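Local coordinates for protein Alpha/beta hydrolase (PDB 6TJ2) that probably hydrolyses methyl salicylate to salicylic acid, as an extracellular alpha/beta-hydrolase-fold esterase resembling tobacco salicylic acid binding protein 2, at residues P77-H82 / K97-Y102; N88-E93 / P204-P209. All coordinates share one frame; numbering follows the deposited sequence.

Contact 1. Residues P77-H82 / K97-Y102; sequences PEYAGH and KSVVDY
In the beta-alpha-beta crossover that leaves edge strand 73-75 of the alpha/beta-hydrolase sheet, Pro77, Tyr79 and Ala80 of the loop rest on Ser98, Val99 and Tyr102 of helix 92-105. The apolar part is a CH-pi contact: Pro77 CB sits 3.5 Å from the centroid of the Tyr102 ring and only 1° off the ring normal, so it touches all six ring carbons almost equally. The two side chains cross at about a right angle. With CG anti to the backbone N, the Tyr102 ring reaches toward Pro77. An alanine in place of Tyr102 would probably leave Pro77 CB without its aromatic seat and open a gap between loop and helix. Further along, Ser98 OG accepts the backbone N-H of Ala80 at 3.0 Å, moderately bent at 147°, and gives its own proton to Ile95 O one turn back in the helix. With chi1 at 70°, OG stands between the backbone N and the carbonyl carbon of Ser98. Tyr79 CB lies 3.2 Å from this same OG and 3.7 Å from Val99 CG2. From there the Tyr79 ring turns away from the helix and puts CE1 over the centre of the His82 imidazole, 3.4 Å above its plane. A type II turn from Tyr79 to His82 brings these two rings together, with Gly81 taking the positive phi, and His82 ND1 donates to Ala80 O at 2.8 Å, nearly in the ring plane. Beyond the loop, Tyr79 OH bonds to His51 O and the two rings stack, close to the probable nucleophile elbow. Ile50 of strand 46-50 touches Pro77, Tyr79 and Val99 alike, and Val126 of helix 119-129 also packs on Val99, so the loop and helix 92-105 close over strand 46-50, the neighbour of edge strand 73-75.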
# COMPACT_ATOMS: atom_id res chain seq x y z
N PRO A 77 13.52 28.32 3.06
CA PRO A 77 13.22 29.63 2.46
C PRO A 77 11.72 29.83 2.31
O PRO A 77 10.97 28.89 1.98
CB PRO A 77 13.90 29.54 1.09
CG PRO A 77 13.97 28.06 0.79
CD PRO A 77 14.22 27.44 2.13
N GLU A 78 11.32 31.08 2.42
CA GLU A 78 10.00 31.48 1.93
C GLU A 78 10.14 31.88 0.45
O GLU A 78 11.28 32.11 -0.05
CB GLU A 78 9.48 32.68 2.73
CG GLU A 78 8.02 32.98 2.49
CD GLU A 78 7.23 31.70 2.63
OE1 GLU A 78 6.86 31.40 3.79
OE2 GLU A 78 6.93 31.07 1.60
N TYR A 79 9.03 31.85 -0.28
CA TYR A 79 9.08 32.15 -1.72
C TYR A 79 7.96 33.12 -2.11
O TYR A 79 7.09 33.35 -1.33
CB TYR A 79 9.18 30.86 -2.54
CG TYR A 79 8.11 29.81 -2.37
CD1 TYR A 79 6.82 29.97 -2.84
CD2 TYR A 79 8.44 28.58 -1.82
CE1 TYR A 79 5.89 28.94 -2.77
CE2 TYR A 79 7.53 27.55 -1.73
CZ TYR A 79 6.25 27.72 -2.21
OH TYR A 79 5.35 26.71 -2.17
N ALA A 80 8.04 33.58 -3.34
CA ALA A 80 7.21 34.70 -3.82
C ALA A 80 5.73 34.41 -3.62
O ALA A 80 5.26 33.28 -3.82
CB ALA A 80 7.51 35.02 -5.24
N GLY A 81 5.00 35.43 -3.16
CA GLY A 81 3.55 35.36 -2.99
C GLY A 81 3.11 34.50 -1.83
O GLY A 81 1.90 34.24 -1.67
N HIS A 82 4.05 34.06 -1.00
CA HIS A 82 3.78 33.22 0.17
C HIS A 82 4.43 33.84 1.40
O HIS A 82 5.27 34.75 1.29
CB HIS A 82 4.26 31.78 -0.06
CG HIS A 82 3.52 31.10 -1.16
ND1 HIS A 82 3.63 31.47 -2.49
CD2 HIS A 82 2.70 30.06 -1.11
CE1 HIS A 82 2.83 30.65 -3.21
NE2 HIS A 82 2.25 29.78 -2.39
N LYS A 97 12.23 31.89 -9.30
CA LYS A 97 13.32 32.85 -9.23
C LYS A 97 13.57 33.21 -7.78
O LYS A 97 14.76 33.33 -7.39
CB LYS A 97 13.01 34.11 -10.04
CG LYS A 97 14.07 35.19 -9.88
CD LYS A 97 13.97 36.28 -10.91
CE LYS A 97 15.28 37.03 -11.10
NZ LYS A 97 15.66 37.74 -9.88
N SER A 98 12.56 33.34 -6.96
CA SER A 98 12.81 33.67 -5.53
C SER A 98 13.63 32.58 -4.83
O SER A 98 14.49 32.87 -3.98
CB SER A 98 11.53 34.01 -4.80
OG SER A 98 10.67 32.88 -4.59
N VAL A 99 13.41 31.32 -5.15
CA VAL A 99 14.17 30.22 -4.52
C VAL A 99 15.56 30.15 -5.12
O VAL A 99 16.55 29.99 -4.38
CB VAL A 99 13.43 28.91 -4.67
CG1 VAL A 99 14.27 27.76 -4.09
CG2 VAL A 99 12.07 28.99 -4.00
N VAL A 100 15.70 30.31 -6.42
CA VAL A 100 17.05 30.32 -7.05
C VAL A 100 17.86 31.47 -6.46
O VAL A 100 19.07 31.27 -6.15
CB VAL A 100 16.94 30.43 -8.58
CG1 VAL A 100 18.29 30.73 -9.21
CG2 VAL A 100 16.30 29.17 -9.16
N ASP A 101 17.26 32.64 -6.31
CA ASP A 101 18.00 33.81 -5.76
C ASP A 101 18.42 33.52 -4.33
O ASP A 101 19.51 33.94 -3.92
CB ASP A 101 17.18 35.07 -5.88
CG ASP A 101 17.02 35.64 -7.28
OD1 ASP A 101 17.79 35.25 -8.17
OD2 ASP A 101 16.10 36.49 -7.40
N TYR A 102 17.58 32.87 -3.53
CA TYR A 102 17.95 32.54 -2.12
C TYR A 102 19.16 31.63 -2.14
O TYR A 102 20.16 31.86 -1.37
CB TYR A 102 16.72 31.90 -1.45
CG TYR A 102 16.96 31.36 -0.08
CD1 TYR A 102 16.59 32.09 1.04
CD2 TYR A 102 17.44 30.07 0.09
CE1 TYR A 102 16.79 31.58 2.31
CE2 TYR A 102 17.65 29.56 1.35
CZ TYR A 102 17.29 30.30 2.47
OH TYR A 102 17.43 29.79 3.75

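Contact 2. Residues N88-E93 / P204-P209; sequences NNVTHE and PEPATP
Pro209 and Pro206 pack against Val90 where the loop before helix 92-105 runs past the end of strand 205-206. In the Pro209 ring, CB faces the first turn of the helix, 3.9 Å from His92 N and a little further from His92 CD2. CG, the tip, lies 3.4 Å from Val90 O and also meets Thr91 C. CD, where the ring closes back on its nitrogen, comes within 3.3 Å of Val90 O, so two ring carbons straddle one carbonyl oxygen. Pro206 CB meets Val90 CG1 at 3.7 Å, the two side chains crossing obliquely, and Asn88 O at a similar distance. Val90 presents CG1 from the position between its backbone N and carbonyl carbon (chi1 74°). His92 brings CD2 near Pro209 O at the ring edge, while its NE2 bonds to Ser121 OG and its backbone N to Glu212 OE1.

Two waters make the polar links. Water 1 bonds to Asn88 O and to Val90 O, and accepts from Thr208 N at 3.0 Å. Water 2 donates to Asn89 O and to Thr208 OG1, each at 2.8 Å; that hydroxyl is also bonded to Asn173 OD1. Neither proline has an N-H to offer the loop carbonyls, and no direct hydrogen bond joins the two segments. The chemistry therefore divides the work: proline and valine carbons supply the apolar packing, and ordered water carries the polar links across the contact, from the backbone oxygens of Asn88, Asn89 and Val90 to Thr208.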
# COMPACT_ATOMS: atom_id res chain seq x y z
N ASN A 88 -1.27 38.01 -4.97
CA ASN A 88 -2.30 37.07 -5.47
C ASN A 88 -2.08 36.70 -6.93
O ASN A 88 -2.66 35.71 -7.35
CB ASN A 88 -3.69 37.65 -5.21
CG ASN A 88 -4.09 37.65 -3.75
OD1 ASN A 88 -3.51 36.91 -2.95
ND2 ASN A 88 -5.15 38.36 -3.45
N ASN A 89 -1.28 37.47 -7.65
CA ASN A 89 -1.03 37.23 -9.08
C ASN A 89 0.35 36.67 -9.34
O ASN A 89 0.81 36.63 -10.49
CB ASN A 89 -1.29 38.50 -9.89
CG ASN A 89 -2.75 38.91 -9.90
OD1 ASN A 89 -3.66 38.12 -9.75
ND2 ASN A 89 -2.98 40.17 -10.25
N VAL A 90 1.00 36.14 -8.30
CA VAL A 90 2.34 35.53 -8.45
C VAL A 90 2.31 34.40 -9.48
O VAL A 90 1.29 33.69 -9.61
CB VAL A 90 2.89 35.07 -7.09
CG1 VAL A 90 2.18 33.81 -6.62
CG2 VAL A 90 4.35 34.83 -7.17
N THR A 91 3.42 34.28 -10.22
CA THR A 91 3.60 33.22 -11.22
C THR A 91 4.59 32.16 -10.75
O THR A 91 5.39 32.39 -9.85
CB THR A 91 4.07 33.78 -12.56
OG1 THR A 91 5.40 34.24 -12.37
CG2 THR A 91 3.15 34.89 -13.03
N HIS A 92 4.56 31.03 -11.42
CA HIS A 92 5.54 29.95 -11.13
C HIS A 92 6.96 30.44 -11.39
O HIS A 92 7.89 30.12 -10.60
CB HIS A 92 5.23 28.68 -11.97
CG HIS A 92 5.70 27.43 -11.28
ND1 HIS A 92 7.01 27.04 -11.31
CD2 HIS A 92 5.00 26.53 -10.59
CE1 HIS A 92 7.11 25.89 -10.69
NE2 HIS A 92 5.91 25.56 -10.16
N GLU A 93 7.18 31.25 -12.41
CA GLU A 93 8.52 31.79 -12.70
C GLU A 93 8.98 32.67 -11.54
O GLU A 93 10.14 32.59 -11.18
CB GLU A 93 8.44 32.56 -14.01
CG GLU A 93 9.73 33.21 -14.40
CD GLU A 93 9.67 33.94 -15.72
OE1 GLU A 93 8.79 33.62 -16.55
OE2 GLU A 93 10.60 34.74 -15.95
N PRO A 204 -4.86 31.07 2.23
CA PRO A 204 -5.30 30.94 0.84
C PRO A 204 -4.11 30.91 -0.10
O PRO A 204 -3.09 31.57 0.15
CB PRO A 204 -6.14 32.22 0.60
CG PRO A 204 -6.62 32.58 1.99
CD PRO A 204 -5.44 32.27 2.90
N GLU A 205 -4.26 30.20 -1.20
CA GLU A 205 -3.17 29.99 -2.15
C GLU A 205 -3.39 30.87 -3.38
O GLU A 205 -4.41 30.73 -4.07
CB GLU A 205 -3.12 28.52 -2.58
CG GLU A 205 -1.91 28.21 -3.47
CD GLU A 205 -0.58 28.24 -2.73
OE1 GLU A 205 -0.52 28.49 -1.52
OE2 GLU A 205 0.47 28.05 -3.42
N PRO A 206 -2.38 31.65 -3.79
CA PRO A 206 -2.45 32.32 -5.10
C PRO A 206 -2.52 31.28 -6.22
O PRO A 206 -1.72 30.33 -6.24
CB PRO A 206 -1.15 33.10 -5.19
CG PRO A 206 -0.63 33.21 -3.79
CD PRO A 206 -1.16 31.99 -3.07
N ALA A 207 -3.49 31.40 -7.13
CA ALA A 207 -3.88 30.24 -7.93
C ALA A 207 -3.04 30.07 -9.20
O ALA A 207 -2.97 28.95 -9.70
CB ALA A 207 -5.34 30.32 -8.31
N THR A 208 -2.48 31.11 -9.77
CA THR A 208 -1.86 30.99 -11.11
C THR A 208 -0.84 29.86 -11.18
O THR A 208 -0.87 29.07 -12.12
CB THR A 208 -1.32 32.32 -11.61
OG1 THR A 208 -2.43 33.22 -11.69
CG2 THR A 208 -0.52 32.17 -12.88
N PRO A 209 0.10 29.71 -10.22
CA PRO A 209 1.14 28.71 -10.37
C PRO A 209 0.60 27.28 -10.37
O PRO A 209 1.35 26.41 -10.84
CB PRO A 209 2.06 28.97 -9.17
CG PRO A 209 1.82 30.42 -8.83
CD PRO A 209 0.33 30.60 -9.08
O HOH W 1 -1.29 33.56 -8.54
O HOH W 2 -1.10 35.64 -12.33

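How the contacts relate
From the N terminus the segments come in the order 77-82, 88-93, 97-102 and 204-209, so the two contacts cross rather than nest. Contact 1 closes a short loop of 14 residues, and 88-93 lies inside it. Contact 2 then brings the chain back after 110 residues, from strand 205-206, onto that enclosed segment. Both use helix 92-105. They also touch directly: His82 NE2 probably hydrogen-bonds to Glu205 OE2 at 2.7 Å, and Ala80 CB packs on Val90 CG2. Together they tie the edge of the parallel sheet, through that helix, to the small antiparallel pair 174-175 and 205-206.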